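Local structure of 3-polyprenyl-4-hydroxybenzoate decarboxylase and related decarboxylases (Pelotomaculum thermopropionicum, 6H6X) at residues 16-21 with 41-46; 55-60 with 283-288; 120-125 with 289-294; 129-134 with 188-193. The protein is a prenylated-FMN-dependent decarboxylase of the UbiD family that binds manganese and potassium and probably decarboxylates, reversibly, aromatic acids such as furandicarboxylate. The protein carries 8 engineered substitutions. All blocks are in the same frame, centred on the assembly; numbering follows the deposited sequence.

Interaction 1: residues 16-21 with 41-46; sequences GKLKRV and ICSLLF
L18 to V21 and S43 to F46 run side by side as the two parallel strands of a beta-alpha-beta unit whose connecting helix is 30-38. The axes of these two short strands are 28° apart. Four backbone bonds tie them, from S43 N to K17 O (2.9 Å), K19 N to S43 O, L45 N to K19 O (3.1 Å) and V21 N to L45 O. The first is the most tilted, its donor lying 33° from the carbonyl plane.

On one face L18, R20, S43 and L45 line up. With chi2 at 72°, L18 CD1 comes within 3.4 Å of S43 OG, a hydroxyl already bonded to T58 O. R20 and L45 run alongside each other in the same direction, with L45 CD2 over one face of the guanidinium, 3.7 Å from R20 NH1. The guanidinium also forms salt bridges with E47 and E13.

The other face carries K19, V21, L44 and F46. V21 CB sits 3.9 Å from F46 CD1, obliquely to the ring, and V21 CG2 lies 4.2 Å from L44 CD2. F46 also packs on helix 30-38, and V21 on Y446 of the second subunit. K19, bent at three torsions, brings NZ to 3.7 Å from C42 SG.

The four backbone bonds therefore set the register. The charge of R20 is met by E47 and E13 on its own face, while V21, L44 and F46 make the opposite face mainly apolar, with K19 beside them.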
loop_
_atom_site.group_PDB
_atom_site.type_symbol
_atom_site.label_atom_id
_atom_site.label_comp_id
_atom_site.label_asym_id
_atom_site.label_seq_id
_atom_site.Cartn_x
_atom_site.Cartn_y
_atom_site.Cartn_z
ATOM N N GLY B 16 -9.715 23.268 -5.175
ATOM C CA GLY B 16 -8.256 23.105 -5.429
ATOM C C GLY B 16 -7.774 21.764 -5.997
ATOM O O GLY B 16 -6.707 21.289 -5.625
ATOM N N LYS B 17 -8.562 21.143 -6.880
ATOM C CA LYS B 17 -8.233 19.836 -7.492
ATOM C C LYS B 17 -8.157 19.914 -9.016
ATOM O O LYS B 17 -8.207 18.907 -9.711
ATOM C CB LYS B 17 -9.254 18.791 -7.038
ATOM C CG LYS B 17 -9.368 18.699 -5.522
ATOM C CD LYS B 17 -9.276 17.272 -5.021
ATOM C CE LYS B 17 -8.946 17.229 -3.543
ATOM N NZ LYS B 17 -9.008 15.837 -3.023
ATOM N N LEU B 18 -8.029 21.129 -9.529
ATOM C CA LEU B 18 -7.716 21.370 -10.910
ATOM C C LEU B 18 -6.540 22.321 -10.908
ATOM O O LEU B 18 -6.637 23.400 -10.344
ATOM C CB LEU B 18 -8.892 22.035 -11.626
ATOM C CG LEU B 18 -8.688 22.370 -13.121
ATOM C CD1 LEU B 18 -8.694 21.116 -13.983
ATOM C CD2 LEU B 18 -9.749 23.328 -13.620
ATOM N N LYS B 19 -5.468 21.939 -11.577
ATOM C CA LYS B 19 -4.328 22.806 -11.754
ATOM C C LYS B 19 -4.162 22.973 -13.227
ATOM O O LYS B 19 -4.388 22.060 -13.999
ATOM C CB LYS B 19 -3.050 22.241 -11.077
ATOM C CG LYS B 19 -3.256 21.923 -9.581
ATOM C CD LYS B 19 -2.224 22.487 -8.597
ATOM C CE LYS B 19 -1.011 21.573 -8.397
ATOM N NZ LYS B 19 -1.235 20.290 -7.641
ATOM N N ARG B 20 -3.782 24.175 -13.629
ATOM C CA ARG B 20 -3.554 24.485 -15.007
ATOM C C ARG B 20 -2.079 24.401 -15.301
ATOM O O ARG B 20 -1.241 24.625 -14.428
ATOM C CB ARG B 20 -4.085 25.894 -15.274
ATOM C CG ARG B 20 -5.555 26.035 -14.857
ATOM C CD ARG B 20 -5.955 27.490 -14.836
ATOM N NE ARG B 20 -7.411 27.613 -14.735
ATOM C CZ ARG B 20 -8.237 27.722 -15.774
ATOM N NH1 ARG B 20 -7.801 27.728 -17.047
ATOM N NH2 ARG B 20 -9.527 27.805 -15.531
ATOM N N VAL B 21 -1.770 24.089 -16.546
ATOM C CA VAL B 21 -0.430 24.027 -17.023
ATOM C C VAL B 21 -0.358 24.957 -18.228
ATOM O O VAL B 21 -0.756 24.578 -19.386
ATOM C CB VAL B 21 -0.070 22.590 -17.424
ATOM C CG1 VAL B 21 1.306 22.537 -18.062
ATOM C CG2 VAL B 21 -0.150 21.669 -16.211
ATOM N N ILE B 41 -4.227 12.812 -7.581
ATOM C CA ILE B 41 -4.118 14.001 -6.699
ATOM C C ILE B 41 -4.931 15.140 -7.305
ATOM O O ILE B 41 -5.766 15.715 -6.639
ATOM C CB ILE B 41 -2.663 14.402 -6.260
ATOM C CG1 ILE B 41 -2.179 15.726 -6.896
ATOM C CG2 ILE B 41 -1.686 13.243 -6.433
ATOM C CD1 ILE B 41 -0.795 16.213 -6.459
ATOM N N CYS B 42 -4.723 15.429 -8.577
ATOM C CA CYS B 42 -5.502 16.451 -9.232
ATOM C C CYS B 42 -5.621 16.310 -10.743
ATOM O O CYS B 42 -4.794 15.709 -11.400
ATOM C CB CYS B 42 -4.910 17.837 -8.900
ATOM S SG CYS B 42 -3.346 18.117 -9.774
ATOM N N SER B 43 -6.673 16.931 -11.260
ATOM C CA SER B 43 -6.923 17.071 -12.679
ATOM C C SER B 43 -5.972 18.103 -13.223
ATOM O O SER B 43 -5.669 19.079 -12.530
ATOM C CB SER B 43 -8.356 17.549 -12.911
ATOM O OG SER B 43 -8.589 17.707 -14.294
ATOM N N LEU B 44 -5.531 17.905 -14.461
ATOM C CA LEU B 44 -4.691 18.847 -15.131
ATOM C C LEU B 44 -5.342 19.347 -16.422
ATOM O O LEU B 44 -5.787 18.550 -17.279
ATOM C CB LEU B 44 -3.358 18.216 -15.486
ATOM C CG LEU B 44 -2.428 17.770 -14.391
ATOM C CD1 LEU B 44 -1.234 17.066 -15.038
ATOM C CD2 LEU B 44 -1.958 18.958 -13.593
ATOM N N LEU B 45 -5.338 20.670 -16.570
ATOM C CA LEU B 45 -5.805 21.344 -17.765
ATOM C C LEU B 45 -4.600 21.941 -18.497
ATOM O O LEU B 45 -3.986 22.878 -18.021
ATOM C CB LEU B 45 -6.823 22.414 -17.350
ATOM C CG LEU B 45 -7.350 23.360 -18.424
ATOM C CD1 LEU B 45 -7.935 22.682 -19.632
ATOM C CD2 LEU B 45 -8.440 24.206 -17.767
ATOM N N PHE B 46 -4.264 21.381 -19.652
ATOM C CA PHE B 46 -3.155 21.824 -20.454
ATOM C C PHE B 46 -3.553 22.955 -21.413
ATOM O O PHE B 46 -4.087 22.682 -22.525
ATOM C CB PHE B 46 -2.566 20.660 -21.245
ATOM C CG PHE B 46 -1.984 19.566 -20.369
ATOM C CD1 PHE B 46 -0.675 19.645 -19.896
ATOM C CD2 PHE B 46 -2.736 18.438 -20.038
ATOM C CE1 PHE B 46 -0.134 18.633 -19.104
ATOM C CE2 PHE B 46 -2.198 17.424 -19.257
ATOM C CZ PHE B 46 -0.893 17.514 -18.794
#

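Interaction 2: residues 55-60 with 283-288; sequences PVVTGL and QPVYHT
L60 and H287 meet tip to tip in the tightly packed part of this contact: L60 CD1 stands over one face of the imidazole, 3.6 Å from the ring centroid and 21° off its normal, a CH-pi contact displaced toward the rim. At the ring edge and in its plane is V57 O, 3.4 Å from H287 CD2. NE2 of H287 is bonded to E295, whose carboxylate also takes the backbone N-H groups of G59 and L60. An alanine in place of H287 would probably leave L60 CD1 without its ring face and E295 without one of its partners.

The parallel pairing of V56 with Y286 and V57 with H287 adds backbone bonds. V57 N donates to Y286 O at 2.7 Å, nearly along the C=O axis, and T288 N to V57 O at 3.0 Å. Beside these bonds V57 CG1 packs 3.9 Å from V285 CG1, and V56 CG1 lies 3.9 Å from T288 CG2 as the two side chains cross.

The proline end is looser. P55 is partly exposed, and although its CD lies 3.5 Å from P284 O, its nearest side-chain pair, P55 CG with V285 CG1, is 4.4 Å apart. The P55 carbonyl nevertheless accepts from Y286 N. Q283 beyond it is exposed and poorly ordered.

Side-chain packing is thus closer at H287 than at the proline end. There the pi face of the ring and a polar ring nitrogen are used at once, coupling the short strand 286-287 to both the 55-60 segment and helix 294-315.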
loop_
_atom_site.group_PDB
_atom_site.type_symbol
_atom_site.label_atom_id
_atom_site.label_comp_id
_atom_site.label_asym_id
_atom_site.label_seq_id
_atom_site.Cartn_x
_atom_site.Cartn_y
_atom_site.Cartn_z
ATOM N N PRO B 55 -7.285 23.355 -25.607
ATOM C CA PRO B 55 -6.696 22.725 -24.437
ATOM C C PRO B 55 -7.144 21.267 -24.213
ATOM O O PRO B 55 -8.103 20.829 -24.848
ATOM C CB PRO B 55 -7.164 23.594 -23.279
ATOM C CG PRO B 55 -8.384 24.214 -23.730
ATOM C CD PRO B 55 -8.363 24.281 -25.224
ATOM N N VAL B 56 -6.397 20.541 -23.359
ATOM C CA VAL B 56 -6.642 19.131 -23.057
ATOM C C VAL B 56 -6.813 19.019 -21.572
ATOM O O VAL B 56 -6.048 19.615 -20.828
ATOM C CB VAL B 56 -5.511 18.248 -23.534
ATOM C CG1 VAL B 56 -5.660 16.820 -22.996
ATOM C CG2 VAL B 56 -5.493 18.223 -25.055
ATOM N N VAL B 57 -7.855 18.312 -21.117
ATOM C CA VAL B 57 -8.030 18.081 -19.689
ATOM C C VAL B 57 -7.898 16.555 -19.442
ATOM O O VAL B 57 -8.262 15.723 -20.280
ATOM C CB VAL B 57 -9.325 18.719 -19.167
ATOM C CG1 VAL B 57 -10.570 17.989 -19.657
ATOM C CG2 VAL B 57 -9.359 18.788 -17.680
ATOM N N THR B 58 -7.295 16.198 -18.322
ATOM C CA THR B 58 -7.192 14.795 -17.926
ATOM C C THR B 58 -7.398 14.667 -16.416
ATOM O O THR B 58 -7.187 15.621 -15.692
ATOM C CB THR B 58 -5.899 14.133 -18.408
ATOM O OG1 THR B 58 -5.976 12.698 -18.217
ATOM C CG2 THR B 58 -4.699 14.704 -17.706
ATOM N N GLY B 59 -7.905 13.506 -15.985
ATOM C CA GLY B 59 -8.027 13.182 -14.568
ATOM C C GLY B 59 -9.181 13.932 -13.905
ATOM O O GLY B 59 -8.999 14.510 -12.846
ATOM N N LEU B 60 -10.367 13.878 -14.508
ATOM C CA LEU B 60 -11.581 14.564 -13.982
ATOM C C LEU B 60 -12.026 14.094 -12.641
ATOM O O LEU B 60 -12.562 14.879 -11.839
ATOM C CB LEU B 60 -12.779 14.426 -14.937
ATOM C CG LEU B 60 -12.559 14.997 -16.340
ATOM C CD1 LEU B 60 -13.813 14.836 -17.147
ATOM C CD2 LEU B 60 -12.152 16.452 -16.260
ATOM N N GLN B 283 -14.568 27.122 -29.025
ATOM C CA GLN B 283 -13.409 26.995 -28.137
ATOM C C GLN B 283 -13.572 25.793 -27.186
ATOM O O GLN B 283 -13.695 25.945 -25.963
ATOM C CB GLN B 283 -13.129 28.332 -27.404
ATOM C CG GLN B 283 -12.715 29.467 -28.361
ATOM C CD GLN B 283 -11.908 30.583 -27.689
ATOM O OE1 GLN B 283 -11.991 30.791 -26.464
ATOM N NE2 GLN B 283 -11.112 31.307 -28.491
ATOM N N PRO B 284 -13.619 24.581 -27.768
ATOM C CA PRO B 284 -13.851 23.373 -26.960
ATOM C C PRO B 284 -12.670 22.967 -26.066
ATOM O O PRO B 284 -11.525 23.349 -26.317
ATOM C CB PRO B 284 -14.070 22.310 -28.017
ATOM C CG PRO B 284 -13.264 22.736 -29.175
ATOM C CD PRO B 284 -13.242 24.254 -29.153
ATOM N N VAL B 285 -12.959 22.182 -25.034
ATOM C CA VAL B 285 -11.945 21.484 -24.236
ATOM C C VAL B 285 -11.932 20.015 -24.620
ATOM O O VAL B 285 -12.958 19.379 -24.581
ATOM C CB VAL B 285 -12.234 21.589 -22.746
ATOM C CG1 VAL B 285 -11.044 21.131 -21.948
ATOM C CG2 VAL B 285 -12.577 23.021 -22.386
ATOM N N TYR B 286 -10.764 19.488 -24.983
ATOM C CA TYR B 286 -10.616 18.102 -25.320
ATOM C C TYR B 286 -10.268 17.298 -24.023
ATOM O O TYR B 286 -9.358 17.679 -23.298
ATOM C CB TYR B 286 -9.569 17.918 -26.384
ATOM C CG TYR B 286 -9.419 16.467 -26.819
ATOM C CD1 TYR B 286 -8.610 15.577 -26.099
ATOM C CD2 TYR B 286 -10.105 15.956 -27.917
ATOM C CE1 TYR B 286 -8.506 14.251 -26.464
ATOM C CE2 TYR B 286 -9.977 14.623 -28.283
ATOM C CZ TYR B 286 -9.179 13.793 -27.533
ATOM O OH TYR B 286 -9.050 12.464 -27.897
ATOM N N HIS B 287 -10.978 16.202 -23.771
ATOM C CA HIS B 287 -10.754 15.359 -22.573
ATOM C C HIS B 287 -10.068 14.061 -23.018
ATOM O O HIS B 287 -10.486 13.400 -23.982
ATOM C CB HIS B 287 -12.071 15.076 -21.906
ATOM C CG HIS B 287 -11.995 14.115 -20.775
ATOM N ND1 HIS B 287 -13.019 13.253 -20.488
ATOM C CD2 HIS B 287 -11.041 13.888 -19.854
ATOM C CE1 HIS B 287 -12.720 12.572 -19.399
ATOM N NE2 HIS B 287 -11.524 12.940 -18.997
ATOM N N THR B 288 -8.955 13.724 -22.363
ATOM C CA THR B 288 -8.373 12.414 -22.584
ATOM C C THR B 288 -8.319 11.631 -21.277
ATOM O O THR B 288 -8.222 12.231 -20.198
ATOM C CB THR B 288 -6.999 12.509 -23.244
ATOM O OG1 THR B 288 -6.690 11.221 -23.774
ATOM C CG2 THR B 288 -5.900 12.992 -22.266
#

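Interaction 3: residues 120-125 with 289-294; sequences PTHHAG and IIPASR
H122 and H123 approach P291 in two different ways. The H122 side chain crosses the proline at about a right angle, whereas H123 slides past it in the opposite direction. P291 CD is the shared atom: it lies 4.0 Å from H122 CG, oblique to that ring, and 3.9 Å from H123 CE1.

A nearly identical chi1 (-67° in H122, -69° in H123) sends both CG atoms off beside their own backbone N, yet the rings still meet P291 differently. On one face of the H122 ring lies P120 CB, 3.7 Å above the plane and offset toward the rim. NE2 of H122 is hydrogen-bonded to T288 OG1, which probably helps to fix the rotation of the ring; the distance from H122 NE2 to I289 O is 3.9 Å, and that carbonyl is bonded instead to T132 OG1. H123 presents its edge, with CE1 3.6 Å from P291 O and that oxygen near the ring plane. I433 of the second subunit packs on H123.

Opposite the histidines the chain makes a type II beta turn from I290 to S293, with A292 at the third position and positive phi (59°). I290 O receives two donors, S293 N at 3.1 Å and S293 OG at 2.8 Å.

S293 is the N-cap of helix 294-315, its OG bonded to the backbone N of H296, so the histidine pair packs against a turn that leads directly into a capped helix. The turn follows I289, a residue of the prenylated-FMN pocket that touches the cofactor.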
loop_
_atom_site.group_PDB
_atom_site.type_symbol
_atom_site.label_atom_id
_atom_site.label_comp_id
_atom_site.label_asym_id
_atom_site.label_seq_id
_atom_site.Cartn_x
_atom_site.Cartn_y
_atom_site.Cartn_z
ATOM N N PRO B 120 -3.939 12.967 -28.048
ATOM C CA PRO B 120 -2.625 12.541 -27.578
ATOM C C PRO B 120 -2.173 11.193 -28.041
ATOM O O PRO B 120 -2.988 10.356 -28.430
ATOM C CB PRO B 120 -2.794 12.493 -26.047
ATOM C CG PRO B 120 -4.086 13.202 -25.747
ATOM C CD PRO B 120 -4.922 12.914 -26.948
ATOM N N THR B 121 -0.866 10.986 -27.959
ATOM C CA THR B 121 -0.248 9.654 -28.050
ATOM C C THR B 121 0.197 9.334 -26.628
ATOM O O THR B 121 0.884 10.144 -25.977
ATOM C CB THR B 121 0.903 9.687 -29.071
ATOM O OG1 THR B 121 0.398 10.233 -30.297
ATOM C CG2 THR B 121 1.415 8.333 -29.365
ATOM N N HIS B 122 -0.270 8.212 -26.074
ATOM C CA HIS B 122 -0.198 8.042 -24.623
ATOM C C HIS B 122 1.075 7.294 -24.129
ATOM O O HIS B 122 1.839 7.826 -23.319
ATOM C CB HIS B 122 -1.477 7.379 -24.118
ATOM C CG HIS B 122 -2.688 8.240 -24.264
ATOM N ND1 HIS B 122 -3.479 8.232 -25.394
ATOM C CD2 HIS B 122 -3.213 9.175 -23.439
ATOM C CE1 HIS B 122 -4.451 9.119 -25.246
ATOM N NE2 HIS B 122 -4.310 9.705 -24.072
ATOM N N HIS B 123 1.251 6.060 -24.580
ATOM C CA HIS B 123 2.342 5.187 -24.157
ATOM C C HIS B 123 3.258 4.829 -25.329
ATOM O O HIS B 123 2.831 4.858 -26.471
ATOM C CB HIS B 123 1.748 3.923 -23.531
ATOM C CG HIS B 123 1.069 4.188 -22.215
ATOM N ND1 HIS B 123 -0.294 4.350 -22.115
ATOM C CD2 HIS B 123 1.564 4.372 -20.960
ATOM C CE1 HIS B 123 -0.624 4.540 -20.843
ATOM N NE2 HIS B 123 0.487 4.596 -20.128
ATOM N N ALA B 124 4.504 4.464 -25.006
ATOM C CA ALA B 124 5.597 4.123 -25.961
ATOM C C ALA B 124 5.196 3.193 -27.078
ATOM O O ALA B 124 5.374 3.512 -28.244
ATOM C CB ALA B 124 6.772 3.492 -25.204
ATOM N N GLY B 125 4.644 2.039 -26.735
ATOM C CA GLY B 125 4.210 1.080 -27.770
ATOM C C GLY B 125 2.972 1.413 -28.615
ATOM O O GLY B 125 2.588 0.605 -29.445
ATOM N N ILE B 289 -8.432 10.313 -21.389
ATOM C CA ILE B 289 -8.263 9.439 -20.226
ATOM C C ILE B 289 -6.964 8.704 -20.476
ATOM O O ILE B 289 -6.793 8.070 -21.513
ATOM C CB ILE B 289 -9.440 8.469 -20.087
ATOM C CG1 ILE B 289 -10.688 9.212 -19.552
ATOM C CG2 ILE B 289 -9.106 7.333 -19.156
ATOM C CD1 ILE B 289 -11.987 8.421 -19.800
ATOM N N ILE B 290 -6.036 8.818 -19.547
ATOM C CA ILE B 290 -4.755 8.125 -19.676
ATOM C C ILE B 290 -4.983 6.680 -19.259
ATOM O O ILE B 290 -5.508 6.435 -18.168
ATOM C CB ILE B 290 -3.720 8.760 -18.774
ATOM C CG1 ILE B 290 -3.420 10.182 -19.286
ATOM C CG2 ILE B 290 -2.429 7.964 -18.813
ATOM C CD1 ILE B 290 -2.732 11.019 -18.211
ATOM N N PRO B 291 -4.654 5.715 -20.128
ATOM C CA PRO B 291 -4.962 4.336 -19.734
ATOM C C PRO B 291 -4.207 3.884 -18.497
ATOM O O PRO B 291 -3.057 4.301 -18.253
ATOM C CB PRO B 291 -4.517 3.545 -20.942
ATOM C CG PRO B 291 -4.818 4.472 -22.070
ATOM C CD PRO B 291 -4.283 5.777 -21.565
ATOM N N ALA B 292 -4.871 3.050 -17.727
ATOM C CA ALA B 292 -4.458 2.639 -16.401
ATOM C C ALA B 292 -4.272 3.719 -15.319
ATOM O O ALA B 292 -3.724 3.439 -14.250
ATOM C CB ALA B 292 -3.201 1.774 -16.514
ATOM N N SER B 293 -4.756 4.931 -15.545
ATOM C CA SER B 293 -4.849 5.944 -14.489
ATOM C C SER B 293 -5.999 5.592 -13.536
ATOM O O SER B 293 -6.837 4.740 -13.821
ATOM C CB SER B 293 -5.126 7.336 -15.094
ATOM O OG SER B 293 -6.387 7.362 -15.724
ATOM N N ARG B 294 -6.039 6.268 -12.412
ATOM C CA ARG B 294 -7.139 6.146 -11.438
ATOM C C ARG B 294 -8.472 6.470 -12.040
ATOM O O ARG B 294 -9.447 5.786 -11.772
ATOM C CB ARG B 294 -6.875 7.008 -10.200
ATOM C CG ARG B 294 -5.751 6.493 -9.284
ATOM C CD ARG B 294 -6.127 5.122 -8.785
ATOM N NE ARG B 294 -5.351 4.742 -7.598
ATOM C CZ ARG B 294 -4.259 3.984 -7.601
ATOM N NH1 ARG B 294 -3.714 3.453 -8.750
ATOM N NH2 ARG B 294 -3.726 3.703 -6.421
#

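Interaction 4: residues 129-134 with 188-193; sequences PYITAA and LAIGVH
Between A134 and A189, as in the rest of this contact, no ring meets the other segment; of the flat peptide groups, the A189 carbonyl O approaches A134 CA at 3.4 Å, a CA-H...O contact with an angle of 142° at the hydrogen. The A133 carbonyl is served by water: the water donates to A133 O at 2.6 Å and accepts from G191 N at 2.8 Å. This bridge supplies a polar link between two buried backbone groups that do not bond directly.

Aliphatic side chains carry the rest. I190 is the hub: its CG1 lies 3.6 Å from A134 CB, and its CD1 lies 3.8 Å from I131 CG2. I131 and I190 cross at about a right angle, so the contact is between branch ends rather than along their lengths. Further along the strand, A134 CB meets L188 CB at 4.2 Å. The methyl of A134 thus fits between two larger residues of strand 184-190, and the close approach depends on its small size. Both I131 and I190 also pack on Y286.

Strand 130-139 is irregular here: psi of T132 and A133 (-7° and 26°) departs from strand values, and pairing with 184-190 is found beyond, where A189 bonds to I135. T132, near the irregularity, touches the prenylated FMN. The antiparallel neighbours with an interrupted strand beside the cofactor belong to the Rift-related FMN-binding domain of the UbiD family.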
loop_
_atom_site.group_PDB
_atom_site.type_symbol
_atom_site.label_atom_id
_atom_site.label_comp_id
_atom_site.label_asym_id
_atom_site.label_seq_id
_atom_site.Cartn_x
_atom_site.Cartn_y
_atom_site.Cartn_z
ATOM N N PRO B 129 -1.946 8.348 -32.317
ATOM C CA PRO B 129 -2.867 9.048 -31.431
ATOM C C PRO B 129 -4.155 8.247 -31.217
ATOM O O PRO B 129 -4.630 7.590 -32.141
ATOM C CB PRO B 129 -3.161 10.328 -32.179
ATOM C CG PRO B 129 -2.065 10.472 -33.194
ATOM C CD PRO B 129 -1.782 9.056 -33.595
ATOM N N TYR B 130 -4.671 8.259 -29.987
ATOM C CA TYR B 130 -5.904 7.552 -29.648
ATOM C C TYR B 130 -6.882 8.452 -28.959
ATOM O O TYR B 130 -6.504 9.234 -28.093
ATOM C CB TYR B 130 -5.620 6.385 -28.715
ATOM C CG TYR B 130 -5.369 5.090 -29.429
ATOM C CD1 TYR B 130 -4.131 4.794 -29.925
ATOM C CD2 TYR B 130 -6.367 4.145 -29.564
ATOM C CE1 TYR B 130 -3.878 3.598 -30.574
ATOM C CE2 TYR B 130 -6.133 2.959 -30.204
ATOM C CZ TYR B 130 -4.862 2.706 -30.711
ATOM O OH TYR B 130 -4.577 1.536 -31.338
ATOM N N ILE B 131 -8.143 8.327 -29.352
ATOM C CA ILE B 131 -9.268 8.959 -28.646
ATOM C C ILE B 131 -9.674 7.948 -27.588
ATOM O O ILE B 131 -10.048 6.842 -27.931
ATOM C CB ILE B 131 -10.447 9.235 -29.612
ATOM C CG1 ILE B 131 -9.994 10.213 -30.714
ATOM C CG2 ILE B 131 -11.656 9.777 -28.868
ATOM C CD1 ILE B 131 -11.047 10.461 -31.762
ATOM N N THR B 132 -9.573 8.332 -26.315
ATOM C CA THR B 132 -9.792 7.414 -25.200
ATOM C C THR B 132 -10.968 7.781 -24.303
ATOM O O THR B 132 -11.277 7.003 -23.435
ATOM C CB THR B 132 -8.563 7.326 -24.305
ATOM O OG1 THR B 132 -8.185 8.644 -23.912
ATOM C CG2 THR B 132 -7.403 6.723 -25.086
ATOM N N ALA B 133 -11.595 8.940 -24.499
ATOM C CA ALA B 133 -12.658 9.378 -23.610
ATOM C C ALA B 133 -13.997 9.675 -24.278
ATOM O O ALA B 133 -14.801 10.444 -23.758
ATOM C CB ALA B 133 -12.199 10.573 -22.815
ATOM N N ALA B 134 -14.245 9.048 -25.397
ATOM C CA ALA B 134 -15.437 9.290 -26.169
ATOM C C ALA B 134 -16.456 8.260 -25.785
ATOM O O ALA B 134 -16.166 7.073 -25.829
ATOM C CB ALA B 134 -15.171 9.170 -27.660
ATOM N N LEU B 188 -20.021 9.852 -31.414
ATOM C CA LEU B 188 -19.001 9.870 -30.396
ATOM C C LEU B 188 -19.062 11.190 -29.700
ATOM O O LEU B 188 -18.968 12.211 -30.355
ATOM C CB LEU B 188 -17.637 9.744 -31.046
ATOM C CG LEU B 188 -17.438 8.438 -31.816
ATOM C CD1 LEU B 188 -16.160 8.569 -32.604
ATOM C CD2 LEU B 188 -17.333 7.282 -30.860
ATOM N N ALA B 189 -19.230 11.201 -28.380
ATOM C CA ALA B 189 -19.189 12.473 -27.630
ATOM C C ALA B 189 -18.065 12.526 -26.629
ATOM O O ALA B 189 -17.889 11.596 -25.886
ATOM C CB ALA B 189 -20.500 12.659 -26.928
ATOM N N ILE B 190 -17.354 13.640 -26.599
ATOM C CA ILE B 190 -16.145 13.843 -25.822
ATOM C C ILE B 190 -16.334 15.075 -24.983
ATOM O O ILE B 190 -16.769 16.103 -25.466
ATOM C CB ILE B 190 -14.941 14.025 -26.730
ATOM C CG1 ILE B 190 -14.684 12.782 -27.580
ATOM C CG2 ILE B 190 -13.689 14.321 -25.900
ATOM C CD1 ILE B 190 -13.681 13.020 -28.709
ATOM N N GLY B 191 -16.049 14.984 -23.693
ATOM C CA GLY B 191 -16.150 16.152 -22.836
ATOM C C GLY B 191 -17.532 16.198 -22.258
ATOM O O GLY B 191 -18.342 17.104 -22.556
ATOM N N VAL B 192 -17.797 15.214 -21.418
ATOM C CA VAL B 192 -19.058 15.145 -20.699
ATOM C C VAL B 192 -18.820 15.072 -19.213
ATOM O O VAL B 192 -17.711 14.900 -18.706
ATOM C CB VAL B 192 -19.905 13.964 -21.174
ATOM C CG1 VAL B 192 -20.273 14.101 -22.633
ATOM C CG2 VAL B 192 -19.202 12.614 -20.955
ATOM N N HIS B 193 -19.892 15.260 -18.488
ATOM C CA HIS B 193 -19.858 15.167 -17.064
ATOM C C HIS B 193 -19.443 13.752 -16.652
ATOM O O HIS B 193 -19.868 12.802 -17.281
ATOM C CB HIS B 193 -21.248 15.504 -16.521
ATOM C CG HIS B 193 -21.264 15.713 -15.051
ATOM N ND1 HIS B 193 -21.426 14.674 -14.165
ATOM C CD2 HIS B 193 -21.144 16.839 -14.306
ATOM C CE1 HIS B 193 -21.416 15.154 -12.935
ATOM N NE2 HIS B 193 -21.245 16.461 -12.993
HETATM O O HOH W 1 -15.394 12.576 -22.345
#

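Interaction 1 lies nearest the surface, and its chemistry shows it: a regular backbone ladder with several partly or fully exposed side chains, the charge of R20 being met from outside the two strands. Interaction 2 continues the same four-stranded sheet, since strands 43-46 and 56-58 are neighbours in it, but is buried and joins the N-terminal domain to the Rift-related one. Interactions 3 and 4 are both buried within the latter and rely on packing, with a water bridge in interaction 4, instead of direct bonds between their segments. T288 and T132 join interactions 2 and 4 by their hydroxyls. Interactions 1 and 3 both touch the second subunit; interactions 3 and 4 each contain a residue touching the cofactor.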